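Local coordinates for periplasmic binding protein (PDB 5Y8B), which probably binds heme in the periplasm as the substrate-binding component of a bacterial heme-uptake system, at residues 6-11 with 66-71; 133-138 with 257-262; 155-160 with 184-189; 201-206 with 236-241. All coordinates share one frame; numbering follows the deposited sequence.

Contact 1 of 4, residues 6-11 with 66-71; sequences ERIVSL and LVIGDE. With MG (magnesium ion), chain B.
Val9 and Val67 sit side by side on neighbouring parallel strands, 8-10 and 66-70, in the four-stranded parallel sheet of the N-terminal lobe of this periplasmic binding protein. Two strands of such a sheet exchange bonds in alternation. Val9 N gives to Leu66 O at 2.9 Å, and Val9 O takes Ile68 N at the same separation. Leu11 N then closes on Ile68 O at 2.8 Å, while the opening bond, from Leu66 N to Arg7 O, is longer at 3.3 Å. On one face Ile8 and Ile68 run alongside each other, their CG2 methyls 3.6 Å apart. On the other, Leu11 leans across Val67, CD2 lying 3.8 Å from CG1; the valine presents that methyl because CG1 stands anti to its own backbone N (chi1 -178°). Further out, Ile19 of helix 13-21 packs on both isoleucines, and Val67 and Leu11 touch strand 89-92. Beyond Gly69 the strand delivers Asp70 to a magnesium ion, which Asp14 and Asp94 also bind. Ala72 N and a magnesium-bound water both donate to Asp70 OD1, which would help fix the carboxylate; its other oxygen, OD2, coordinates the magnesium at 2.1 Å.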
loop_
_atom_site.group_PDB
_atom_site.type_symbol
_atom_site.label_atom_id
_atom_site.label_comp_id
_atom_site.label_asym_id
_atom_site.label_seq_id
_atom_site.Cartn_x
_atom_site.Cartn_y
_atom_site.Cartn_z
ATOM N N GLU A 6 -20.067 -20.034 2.228
ATOM C CA GLU A 6 -19.475 -18.840 2.813
ATOM C C GLU A 6 -19.194 -17.884 1.665
ATOM O O GLU A 6 -18.619 -18.268 0.645
ATOM C CB GLU A 6 -18.205 -19.192 3.598
ATOM C CG GLU A 6 -18.050 -18.455 4.933
ATOM C CD GLU A 6 -19.082 -18.850 5.993
ATOM O OE1 GLU A 6 -19.609 -17.939 6.671
ATOM O OE2 GLU A 6 -19.374 -20.059 6.169
ATOM N N ARG A 7 -19.661 -16.652 1.805
ATOM C CA ARG A 7 -19.531 -15.660 0.740
ATOM C C ARG A 7 -18.942 -14.389 1.339
ATOM O O ARG A 7 -19.636 -13.616 2.000
ATOM C CB ARG A 7 -20.883 -15.388 0.055
ATOM C CG ARG A 7 -21.579 -16.623 -0.504
ATOM C CD ARG A 7 -22.956 -16.325 -1.095
ATOM N NE ARG A 7 -22.914 -15.324 -2.161
ATOM C CZ ARG A 7 -22.480 -15.529 -3.409
ATOM N NH1 ARG A 7 -22.032 -16.717 -3.802
ATOM N NH2 ARG A 7 -22.493 -14.523 -4.279
ATOM N N ILE A 8 -17.647 -14.203 1.125
ATOM C CA ILE A 8 -16.913 -13.067 1.671
ATOM C C ILE A 8 -16.804 -11.939 0.649
ATOM O O ILE A 8 -16.377 -12.155 -0.495
ATOM C CB ILE A 8 -15.484 -13.465 2.117
ATOM C CG1 ILE A 8 -15.517 -14.640 3.103
ATOM C CG2 ILE A 8 -14.738 -12.269 2.717
ATOM C CD1 ILE A 8 -14.239 -15.453 3.119
ATOM N N VAL A 9 -17.191 -10.745 1.083
ATOM C CA VAL A 9 -16.830 -9.528 0.385
ATOM C C VAL A 9 -15.707 -8.835 1.168
ATOM O O VAL A 9 -15.855 -8.533 2.352
ATOM C CB VAL A 9 -18.046 -8.598 0.111
ATOM C CG1 VAL A 9 -17.604 -7.322 -0.607
ATOM C CG2 VAL A 9 -19.099 -9.314 -0.734
ATOM N N SER A 10 -14.582 -8.627 0.485
ATOM C CA SER A 10 -13.416 -7.926 1.019
ATOM C C SER A 10 -13.319 -6.512 0.433
ATOM O O SER A 10 -13.372 -6.323 -0.775
ATOM C CB SER A 10 -12.138 -8.722 0.730
ATOM O OG SER A 10 -10.977 -7.968 1.062
ATOM N N LEU A 11 -13.150 -5.529 1.303
ATOM C CA LEU A 11 -13.250 -4.114 0.908
ATOM C C LEU A 11 -11.929 -3.433 0.555
ATOM O O LEU A 11 -11.936 -2.311 0.042
ATOM C CB LEU A 11 -13.963 -3.305 2.005
ATOM C CG LEU A 11 -15.303 -3.806 2.535
ATOM C CD1 LEU A 11 -15.737 -2.946 3.720
ATOM C CD2 LEU A 11 -16.381 -3.803 1.462
ATOM N N LEU A 66 -20.292 -12.548 5.006
ATOM C CA LEU A 66 -19.320 -11.739 5.751
ATOM C C LEU A 66 -18.728 -10.598 4.888
ATOM O O LEU A 66 -18.405 -10.787 3.705
ATOM C CB LEU A 66 -18.201 -12.628 6.337
ATOM C CG LEU A 66 -16.999 -11.961 7.037
ATOM C CD1 LEU A 66 -17.384 -11.334 8.379
ATOM C CD2 LEU A 66 -15.843 -12.938 7.203
ATOM N N VAL A 67 -18.623 -9.417 5.490
ATOM C CA VAL A 67 -17.981 -8.256 4.858
ATOM C C VAL A 67 -16.808 -7.860 5.738
ATOM O O VAL A 67 -16.955 -7.668 6.940
ATOM C CB VAL A 67 -18.945 -7.058 4.655
ATOM C CG1 VAL A 67 -18.239 -5.901 3.956
ATOM C CG2 VAL A 67 -20.164 -7.467 3.843
ATOM N N ILE A 68 -15.635 -7.760 5.132
ATOM C CA ILE A 68 -14.407 -7.578 5.888
ATOM C C ILE A 68 -13.527 -6.532 5.204
ATOM O O ILE A 68 -13.436 -6.500 3.960
ATOM C CB ILE A 68 -13.709 -8.947 6.147
ATOM C CG1 ILE A 68 -12.542 -8.802 7.128
ATOM C CG2 ILE A 68 -13.328 -9.661 4.842
ATOM C CD1 ILE A 68 -12.078 -10.103 7.757
ATOM N N GLY A 69 -12.933 -5.652 6.017
ATOM C CA GLY A 69 -12.026 -4.612 5.521
ATOM C C GLY A 69 -11.158 -3.973 6.596
ATOM O O GLY A 69 -11.096 -4.449 7.725
ATOM N N ASP A 70 -10.468 -2.902 6.237
ATOM C CA ASP A 70 -9.747 -2.099 7.220
ATOM C C ASP A 70 -10.242 -0.640 7.256
ATOM O O ASP A 70 -11.140 -0.269 6.498
ATOM C CB ASP A 70 -8.212 -2.205 7.029
ATOM C CG ASP A 70 -7.732 -1.665 5.690
ATOM O OD1 ASP A 70 -8.366 -0.758 5.112
ATOM O OD2 ASP A 70 -6.678 -2.144 5.201
ATOM N N GLU A 71 -9.635 0.176 8.113
ATOM C CA GLU A 71 -10.007 1.590 8.269
ATOM C C GLU A 71 -9.971 2.464 6.988
ATOM O O GLU A 71 -10.564 3.537 6.976
ATOM C CB GLU A 71 -9.237 2.245 9.435
ATOM C CG GLU A 71 -7.725 2.352 9.265
ATOM C CD GLU A 71 -7.042 2.920 10.500
ATOM O OE1 GLU A 71 -6.357 2.145 11.197
ATOM O OE2 GLU A 71 -7.192 4.131 10.788
HETATM MG MG MG B . -5.032 -1.316 4.151
HETATM O O HOH W 1 -6.631 -0.457 2.826
HETATM O O HOH W 2 -3.338 -0.855 3.021
#

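Contact 2 of 4, residues 133-138 with 257-262; sequences RDLARR and LTIAFY
Arg138 lays its guanidinium flat over the ring of Tyr262, a cation-pi stack that joins the 3-10 turn 136-138, which follows helix 115-135, to the C-terminal helix 250-265. The planes are 26° apart and CZ lies 3.8 Å from the ring centroid, over the face; NH2 comes down nearest the ring, 3.3 Å from Tyr262 CD1. The arginine chain bends at chi3 (78°), which folds the guanidinium back over the ring while CB rests against Tyr262 CD2. A second close meeting lies at Thr258, where the two backbones come nearest: its OG1 sits 3.3 Å from Ala136 CA, and its CG2 meets Leu135 CB. Leu135 and Ile259 touch more loosely, CD2 to CG1 at 4.4 Å, on the exposed flank. Water fills in between the polar groups. One molecule takes a hydrogen bond from Arg138 NH1 and donates to both Leu135 O and Thr258 OG1; another accepts from NH2, in the guanidinium plane, and donates to Ile259 O. Thr258 OG1 is also hydrogen-bonded to Ala172 O. The cation thus keeps one face on an aromatic ring and offers an N-H of NH1 and one of NH2 to water, so these two segments are probably joined by cation-pi attraction, van der Waals contact and bridging water rather than by direct hydrogen bonds.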
loop_
_atom_site.group_PDB
_atom_site.type_symbol
_atom_site.label_atom_id
_atom_site.label_comp_id
_atom_site.label_asym_id
_atom_site.label_seq_id
_atom_site.Cartn_x
_atom_site.Cartn_y
_atom_site.Cartn_z
ATOM N N ARG A 133 15.146 -6.045 6.570
ATOM C CA ARG A 133 15.731 -4.993 7.408
ATOM C C ARG A 133 17.209 -5.225 7.675
ATOM O O ARG A 133 17.969 -4.284 7.892
ATOM C CB ARG A 133 14.979 -4.862 8.721
ATOM C CG ARG A 133 13.586 -4.283 8.552
ATOM C CD ARG A 133 12.977 -3.915 9.887
ATOM N NE ARG A 133 13.661 -2.771 10.474
ATOM C CZ ARG A 133 13.436 -2.304 11.698
ATOM N NH1 ARG A 133 12.536 -2.880 12.486
ATOM N NH2 ARG A 133 14.116 -1.248 12.131
ATOM N N ASP A 134 17.599 -6.493 7.650
ATOM C CA ASP A 134 18.977 -6.902 7.788
ATOM C C ASP A 134 19.767 -6.588 6.509
ATOM O O ASP A 134 20.947 -6.200 6.560
ATOM C CB ASP A 134 19.020 -8.395 8.113
ATOM C CG ASP A 134 20.401 -8.874 8.438
ATOM O OD1 ASP A 134 21.011 -8.335 9.388
ATOM O OD2 ASP A 134 20.877 -9.791 7.733
ATOM N N LEU A 135 19.111 -6.755 5.367
ATOM C CA LEU A 135 19.697 -6.396 4.086
ATOM C C LEU A 135 19.927 -4.881 3.972
ATOM O O LEU A 135 20.876 -4.438 3.307
ATOM C CB LEU A 135 18.814 -6.926 2.966
ATOM C CG LEU A 135 19.388 -7.247 1.591
ATOM C CD1 LEU A 135 20.503 -8.289 1.643
ATOM C CD2 LEU A 135 18.236 -7.750 0.751
ATOM N N ALA A 136 19.082 -4.101 4.656
ATOM C CA ALA A 136 19.224 -2.644 4.750
ATOM C C ALA A 136 20.529 -2.177 5.415
ATOM O O ALA A 136 20.957 -1.040 5.194
ATOM C CB ALA A 136 18.002 -2.017 5.429
ATOM N N ARG A 137 21.153 -3.056 6.209
ATOM C CA ARG A 137 22.495 -2.816 6.785
ATOM C C ARG A 137 23.632 -2.741 5.741
ATOM O O ARG A 137 24.764 -2.393 6.092
ATOM C CB ARG A 137 22.845 -3.877 7.833
ATOM C CG ARG A 137 21.952 -3.949 9.067
ATOM C CD ARG A 137 22.269 -5.191 9.901
ATOM N NE ARG A 137 23.709 -5.334 10.159
ATOM C CZ ARG A 137 24.370 -6.493 10.244
ATOM N NH1 ARG A 137 23.741 -7.657 10.096
ATOM N NH2 ARG A 137 25.680 -6.484 10.473
ATOM N N ARG A 138 23.351 -3.075 4.475
ATOM C CA ARG A 138 24.293 -2.801 3.373
ATOM C C ARG A 138 24.494 -1.302 3.143
ATOM O O ARG A 138 25.541 -0.881 2.659
ATOM C CB ARG A 138 23.819 -3.427 2.062
ATOM C CG ARG A 138 23.960 -4.938 1.977
ATOM C CD ARG A 138 22.994 -5.502 0.952
ATOM N NE ARG A 138 23.480 -5.294 -0.410
ATOM C CZ ARG A 138 22.853 -4.628 -1.380
ATOM N NH1 ARG A 138 21.657 -4.071 -1.198
ATOM N NH2 ARG A 138 23.440 -4.538 -2.558
ATOM N N LEU A 257 13.002 -2.493 -2.354
ATOM C CA LEU A 257 13.321 -1.098 -2.047
ATOM C C LEU A 257 14.751 -0.920 -1.582
ATOM O O LEU A 257 15.459 -0.038 -2.103
ATOM C CB LEU A 257 12.408 -0.525 -0.956
ATOM C CG LEU A 257 11.003 0.012 -1.222
ATOM C CD1 LEU A 257 10.406 0.490 0.102
ATOM C CD2 LEU A 257 10.999 1.131 -2.266
ATOM N N THR A 258 15.175 -1.742 -0.608
ATOM C CA THR A 258 16.540 -1.644 -0.091
ATOM C C THR A 258 17.624 -1.950 -1.146
ATOM O O THR A 258 18.674 -1.295 -1.149
ATOM C CB THR A 258 16.772 -2.360 1.277
ATOM O OG1 THR A 258 17.964 -1.828 1.865
ATOM C CG2 THR A 258 16.881 -3.895 1.173
ATOM N N ILE A 259 17.352 -2.905 -2.041
ATOM C CA ILE A 259 18.253 -3.213 -3.161
ATOM C C ILE A 259 18.401 -1.960 -4.035
ATOM O O ILE A 259 19.530 -1.517 -4.322
ATOM C CB ILE A 259 17.785 -4.453 -3.970
ATOM C CG1 ILE A 259 18.031 -5.737 -3.154
ATOM C CG2 ILE A 259 18.493 -4.523 -5.326
ATOM C CD1 ILE A 259 17.428 -7.016 -3.735
ATOM N N ALA A 260 17.257 -1.358 -4.387
ATOM C CA ALA A 260 17.209 -0.126 -5.176
ATOM C C ALA A 260 17.836 1.090 -4.474
ATOM O O ALA A 260 18.532 1.876 -5.123
ATOM C CB ALA A 260 15.778 0.162 -5.599
ATOM N N PHE A 261 17.617 1.223 -3.159
ATOM C CA PHE A 261 18.196 2.319 -2.364
ATOM C C PHE A 261 19.717 2.220 -2.306
ATOM O O PHE A 261 20.416 3.243 -2.321
ATOM C CB PHE A 261 17.630 2.376 -0.926
ATOM C CG PHE A 261 16.191 2.859 -0.823
ATOM C CD1 PHE A 261 15.486 3.332 -1.937
ATOM C CD2 PHE A 261 15.551 2.875 0.420
ATOM C CE1 PHE A 261 14.170 3.765 -1.826
ATOM C CE2 PHE A 261 14.236 3.320 0.537
ATOM C CZ PHE A 261 13.544 3.768 -0.591
ATOM N N TYR A 262 20.218 0.986 -2.232
ATOM C CA TYR A 262 21.654 0.725 -2.289
ATOM C C TYR A 262 22.251 1.226 -3.615
ATOM O O TYR A 262 23.251 1.943 -3.591
ATOM C CB TYR A 262 21.942 -0.758 -2.056
ATOM C CG TYR A 262 23.405 -1.113 -2.096
ATOM C CD1 TYR A 262 24.045 -1.389 -3.320
ATOM C CD2 TYR A 262 24.162 -1.177 -0.913
ATOM C CE1 TYR A 262 25.394 -1.714 -3.361
ATOM C CE2 TYR A 262 25.510 -1.510 -0.945
ATOM C CZ TYR A 262 26.115 -1.780 -2.165
ATOM O OH TYR A 262 27.438 -2.110 -2.213
HETATM O O HOH W 3 20.387 -2.785 0.886
HETATM O O HOH W 4 21.542 -3.449 -4.228
#

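Contact 3 of 4, residues 155-160 with 184-189; sequences VQQVAG and VEFKPL
Val158 and Lys187 form the hydrogen-bonded pair of a short antiparallel bridge between strands 155-159 and 186-188, part of the mixed sheet in the C-terminal lobe. Both backbone groups of Val158 are used: its N gives to Lys187 O at 2.9 Å, and its O accepts Lys187 N at 3.1 Å. The pairing continues outward at both ends. Leu189 N reaches Gln156 O at 2.9 Å in an almost straight bond (175° at the hydrogen), and Gly160 N donates to Glu185 O at 2.8 Å. Pro188 has no N-H to offer and falls in the non-hydrogen-bonded pair with Gln157, so its place costs the pairing nothing.

Polar groups beyond this pairing are satisfied too. The amide of Gln156 is held at both ends, NE2 by Gly152 O and OE1 by a water that also donates to Leu189 O. Lys187 curls back along its own segment and places NZ on Val184 O, 3.1 Å away. Of the backbone carbonyls, Ala159 O is met by Asn176 ND2, and Gly160 O by Thr163 OG1.

Apolar groups occupy both faces. Val158 CG1 meets Leu189 CD1 at 3.6 Å, their side chains crossing at about a right angle beside Leu148 of strand 144-151. Opposite them, Phe186 has CG anti to its carbonyl carbon (chi1 -69°), which brings the ring face against the Ala159 methyl. The methyl makes a CH-pi contact there, with Ala159 CB 3.8 Å from Phe186 CE2.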
loop_
_atom_site.group_PDB
_atom_site.type_symbol
_atom_site.label_atom_id
_atom_site.label_comp_id
_atom_site.label_asym_id
_atom_site.label_seq_id
_atom_site.Cartn_x
_atom_site.Cartn_y
_atom_site.Cartn_z
ATOM N N VAL A 155 -3.789 15.617 -9.444
ATOM C CA VAL A 155 -3.181 15.370 -8.130
ATOM C C VAL A 155 -1.658 15.211 -8.292
ATOM O O VAL A 155 -1.191 14.379 -9.089
ATOM C CB VAL A 155 -3.793 14.112 -7.438
ATOM C CG1 VAL A 155 -2.977 13.682 -6.223
ATOM C CG2 VAL A 155 -5.247 14.340 -7.028
ATOM N N GLN A 156 -0.900 16.027 -7.555
ATOM C CA GLN A 156 0.561 15.887 -7.455
ATOM C C GLN A 156 1.008 16.171 -6.026
ATOM O O GLN A 156 1.117 17.330 -5.598
ATOM C CB GLN A 156 1.277 16.805 -8.442
ATOM C CG GLN A 156 1.270 16.308 -9.874
ATOM C CD GLN A 156 1.570 17.391 -10.882
ATOM O OE1 GLN A 156 2.034 18.475 -10.531
ATOM N NE2 GLN A 156 1.318 17.096 -12.154
ATOM N N GLN A 157 1.240 15.099 -5.279
ATOM C CA GLN A 157 1.489 15.213 -3.847
ATOM C C GLN A 157 2.759 14.485 -3.391
ATOM O O GLN A 157 3.212 13.536 -4.035
ATOM C CB GLN A 157 0.252 14.753 -3.060
ATOM C CG GLN A 157 -0.911 15.741 -3.142
ATOM C CD GLN A 157 -2.218 15.236 -2.553
ATOM O OE1 GLN A 157 -2.415 14.035 -2.336
ATOM N NE2 GLN A 157 -3.133 16.159 -2.307
ATOM N N VAL A 158 3.342 14.974 -2.298
ATOM C CA VAL A 158 4.453 14.306 -1.620
ATOM C C VAL A 158 3.938 13.651 -0.347
ATOM O O VAL A 158 2.969 14.132 0.256
ATOM C CB VAL A 158 5.623 15.271 -1.285
ATOM C CG1 VAL A 158 6.466 15.526 -2.516
ATOM C CG2 VAL A 158 5.134 16.592 -0.694
ATOM N N ALA A 159 4.569 12.550 0.054
ATOM C CA ALA A 159 4.238 11.905 1.323
ATOM C C ALA A 159 5.305 12.179 2.361
ATOM O O ALA A 159 6.498 12.019 2.093
ATOM C CB ALA A 159 4.045 10.409 1.149
ATOM N N GLY A 160 4.855 12.609 3.536
ATOM C CA GLY A 160 5.720 12.808 4.689
ATOM C C GLY A 160 5.445 11.798 5.781
ATOM O O GLY A 160 5.206 10.620 5.493
ATOM N N VAL A 184 3.820 16.324 6.793
ATOM C CA VAL A 184 3.006 15.331 7.475
ATOM C C VAL A 184 1.925 14.878 6.496
ATOM O O VAL A 184 1.248 15.712 5.871
ATOM C CB VAL A 184 2.434 15.876 8.812
ATOM C CG1 VAL A 184 1.554 14.853 9.515
ATOM C CG2 VAL A 184 3.575 16.278 9.741
ATOM N N GLU A 185 1.801 13.550 6.360
ATOM C CA GLU A 185 0.860 12.904 5.443
ATOM C C GLU A 185 1.079 13.393 4.009
ATOM O O GLU A 185 2.224 13.641 3.593
ATOM C CB GLU A 185 -0.601 13.102 5.900
ATOM C CG GLU A 185 -0.844 12.788 7.362
ATOM C CD GLU A 185 -2.295 12.915 7.785
ATOM O OE1 GLU A 185 -2.936 13.971 7.534
ATOM O OE2 GLU A 185 -2.782 11.954 8.412
ATOM N N PHE A 186 -0.019 13.552 3.271
ATOM C CA PHE A 186 0.020 13.927 1.858
ATOM C C PHE A 186 -0.244 15.417 1.671
ATOM O O PHE A 186 -1.300 15.926 2.059
ATOM C CB PHE A 186 -0.950 13.054 1.043
ATOM C CG PHE A 186 -0.520 11.611 0.945
ATOM C CD1 PHE A 186 -0.827 10.693 1.968
ATOM C CD2 PHE A 186 0.203 11.155 -0.171
ATOM C CE1 PHE A 186 -0.408 9.365 1.885
ATOM C CE2 PHE A 186 0.606 9.820 -0.262
ATOM C CZ PHE A 186 0.307 8.926 0.769
ATOM N N LYS A 187 0.736 16.105 1.088
ATOM C CA LYS A 187 0.653 17.546 0.821
ATOM C C LYS A 187 1.002 17.859 -0.630
ATOM O O LYS A 187 1.849 17.171 -1.207
ATOM C CB LYS A 187 1.529 18.354 1.801
ATOM C CG LYS A 187 1.092 18.260 3.271
ATOM C CD LYS A 187 -0.370 18.672 3.508
ATOM C CE LYS A 187 -0.999 17.971 4.711
ATOM N NZ LYS A 187 -0.396 18.369 6.024
ATOM N N PRO A 188 0.327 18.870 -1.235
ATOM C CA PRO A 188 0.680 19.308 -2.595
ATOM C C PRO A 188 2.180 19.565 -2.784
ATOM O O PRO A 188 2.815 20.235 -1.970
ATOM C CB PRO A 188 -0.127 20.600 -2.772
ATOM C CG PRO A 188 -1.348 20.369 -1.947
ATOM C CD PRO A 188 -0.934 19.504 -0.778
ATOM N N LEU A 189 2.711 18.993 -3.856
ATOM C CA LEU A 189 4.105 19.109 -4.240
ATOM C C LEU A 189 4.441 20.529 -4.716
ATOM O O LEU A 189 3.801 21.046 -5.637
ATOM C CB LEU A 189 4.377 18.081 -5.346
ATOM C CG LEU A 189 5.668 18.033 -6.162
ATOM C CD1 LEU A 189 6.833 17.782 -5.233
ATOM C CD2 LEU A 189 5.589 16.926 -7.202
HETATM O O HOH W 5 3.008 20.310 -8.470
#

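Contact 4 of 4, residues 201-206 with 236-241; sequences VLLVLD and IALDDL
Two torsions set the closest apolar meeting: Val201 has CG1 between its backbone N and carbonyl carbon (chi1 56°), which leaves CG2 anti to N, and Ile236 turns CG1 anti to its carbonyl carbon (chi1 -57°), bringing Val201 CG2 to within 3.4 Å of Ile236 CD1. On the same face Leu203 sends CD1 against Ile236 CG2 at 3.7 Å and onward toward Leu238. The reverse face holds a smaller pair, Val204 CG2 and Ala237 CB. Between the faces the parallel strands share four backbone bonds. Val204 N to Ile236 O, at 2.8 Å, has the donor nearly in line with the carbonyl. Asp206 N to Leu238 O, at 3.0 Å, is different: the donor stands above the carbonyl plane, 57° out of it, where the first strand gives way to helix 206-211. Leu205 leans over the start of the other helix, CD1 lying 3.7 Å from Asp240 CB, and Asp239 caps that helix through a weak bond from Tyr242 N to its OD1. Helix 250-265 packs on Ile236 and Leu238 through Leu257, Ala260 and Phe261, Leu243 of helix 240-244 touches Leu203, Leu205 and Leu238, and strand 144-151 pairs with 201-205 on the side away from 235-238.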
loop_
_atom_site.group_PDB
_atom_site.type_symbol
_atom_site.label_atom_id
_atom_site.label_comp_id
_atom_site.label_asym_id
_atom_site.label_seq_id
_atom_site.Cartn_x
_atom_site.Cartn_y
_atom_site.Cartn_z
ATOM N N VAL A 201 16.748 9.828 -5.196
ATOM C CA VAL A 201 15.859 8.904 -5.886
ATOM C C VAL A 201 14.382 9.303 -5.713
ATOM O O VAL A 201 13.945 9.721 -4.632
ATOM C CB VAL A 201 16.216 7.403 -5.576
ATOM C CG1 VAL A 201 16.215 7.093 -4.094
ATOM C CG2 VAL A 201 15.330 6.443 -6.352
ATOM N N LEU A 202 13.645 9.236 -6.818
ATOM C CA LEU A 202 12.209 9.481 -6.812
ATOM C C LEU A 202 11.429 8.169 -6.791
ATOM O O LEU A 202 11.596 7.338 -7.684
ATOM C CB LEU A 202 11.801 10.327 -8.014
ATOM C CG LEU A 202 12.310 11.764 -8.074
ATOM C CD1 LEU A 202 11.754 12.440 -9.322
ATOM C CD2 LEU A 202 11.973 12.562 -6.813
ATOM N N LEU A 203 10.605 7.994 -5.759
ATOM C CA LEU A 203 9.747 6.830 -5.590
ATOM C C LEU A 203 8.305 7.157 -6.002
ATOM O O LEU A 203 7.701 8.121 -5.503
ATOM C CB LEU A 203 9.793 6.362 -4.136
ATOM C CG LEU A 203 9.017 5.112 -3.724
ATOM C CD1 LEU A 203 9.551 3.861 -4.429
ATOM C CD2 LEU A 203 9.120 4.949 -2.219
ATOM N N VAL A 204 7.769 6.366 -6.931
ATOM C CA VAL A 204 6.439 6.600 -7.480
ATOM C C VAL A 204 5.624 5.302 -7.564
ATOM O O VAL A 204 6.132 4.202 -7.276
ATOM C CB VAL A 204 6.483 7.334 -8.851
ATOM C CG1 VAL A 204 7.093 8.732 -8.715
ATOM C CG2 VAL A 204 7.203 6.515 -9.929
ATOM N N LEU A 205 4.357 5.445 -7.936
ATOM C CA LEU A 205 3.507 4.307 -8.232
ATOM C C LEU A 205 3.422 4.077 -9.734
ATOM O O LEU A 205 3.345 5.041 -10.505
ATOM C CB LEU A 205 2.114 4.501 -7.625
ATOM C CG LEU A 205 2.010 4.714 -6.100
ATOM C CD1 LEU A 205 0.562 4.964 -5.675
ATOM C CD2 LEU A 205 2.645 3.585 -5.291
ATOM N N ASP A 206 3.459 2.799 -10.130
ATOM C CA ASP A 206 3.206 2.324 -11.504
ATOM C C ASP A 206 2.132 3.155 -12.227
ATOM O O ASP A 206 2.426 3.815 -13.222
ATOM C CB ASP A 206 2.843 0.813 -11.465
ATOM C CG ASP A 206 2.554 0.200 -12.858
ATOM O OD1 ASP A 206 3.001 0.731 -13.907
ATOM O OD2 ASP A 206 1.877 -0.858 -12.899
ATOM N N ILE A 236 12.240 4.935 -8.999
ATOM C CA ILE A 236 11.726 3.618 -8.567
ATOM C C ILE A 236 10.193 3.665 -8.643
ATOM O O ILE A 236 9.577 4.549 -8.046
ATOM C CB ILE A 236 12.167 3.217 -7.118
ATOM C CG1 ILE A 236 13.686 3.218 -6.972
ATOM C CG2 ILE A 236 11.624 1.837 -6.737
ATOM C CD1 ILE A 236 14.170 3.360 -5.529
ATOM N N ALA A 237 9.597 2.731 -9.389
ATOM C CA ALA A 237 8.134 2.641 -9.531
ATOM C C ALA A 237 7.626 1.279 -9.086
ATOM O O ALA A 237 8.030 0.239 -9.627
ATOM C CB ALA A 237 7.700 2.928 -10.964
ATOM N N LEU A 238 6.767 1.288 -8.076
ATOM C CA LEU A 238 6.167 0.062 -7.568
ATOM C C LEU A 238 4.659 0.189 -7.648
ATOM O O LEU A 238 4.140 1.294 -7.631
ATOM C CB LEU A 238 6.632 -0.218 -6.129
ATOM C CG LEU A 238 8.130 -0.512 -5.946
ATOM C CD1 LEU A 238 8.549 -0.348 -4.495
ATOM C CD2 LEU A 238 8.532 -1.893 -6.442
ATOM N N ASP A 239 3.950 -0.931 -7.752
ATOM C CA ASP A 239 2.492 -0.861 -7.711
ATOM C C ASP A 239 2.056 -0.592 -6.263
ATOM O O ASP A 239 2.780 -0.925 -5.311
ATOM C CB ASP A 239 1.832 -2.107 -8.323
ATOM C CG ASP A 239 1.590 -3.184 -7.318
ATOM O OD1 ASP A 239 0.479 -3.248 -6.740
ATOM O OD2 ASP A 239 2.525 -3.950 -7.077
ATOM N N ASP A 240 0.882 0.018 -6.117
ATOM C CA ASP A 240 0.470 0.611 -4.844
ATOM C C ASP A 240 0.168 -0.383 -3.720
ATOM O O ASP A 240 0.585 -0.169 -2.589
ATOM C CB ASP A 240 -0.695 1.575 -5.058
ATOM C CG ASP A 240 -1.972 0.881 -5.468
ATOM O OD1 ASP A 240 -1.994 0.203 -6.522
ATOM O OD2 ASP A 240 -2.965 1.029 -4.721
ATOM N N LEU A 241 -0.537 -1.468 -4.043
ATOM C CA LEU A 241 -0.766 -2.558 -3.114
ATOM C C LEU A 241 0.537 -3.149 -2.533
ATOM O O LEU A 241 0.640 -3.363 -1.329
ATOM C CB LEU A 241 -1.595 -3.649 -3.792
ATOM C CG LEU A 241 -2.018 -4.842 -2.933
ATOM C CD1 LEU A 241 -2.782 -4.358 -1.706
ATOM C CD2 LEU A 241 -2.829 -5.823 -3.761
#

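Overall arrangement
The four contacts trace a two-lobed fold along the chain. Contact 1 closes first, in the parallel sheet near the N terminus; contact 2 then brackets contacts 3 and 4, which follow one another between its two segments. Contacts 3 and 4 lie in the same mixed sheet, centres about 14 Å apart, and strand 144-151 pairs with a strand of each. Contact 4 also touches contact 2, because helix 250-265 lies on its strand 235-238. Contact 1 stands apart, about 27 Å from contact 4 between centres, on the opposite side of the chain's centre. Helix 115-135 runs between the lobes, an arrangement consistent with a helical-backbone binding protein whose ligand sits in the interlobe cleft.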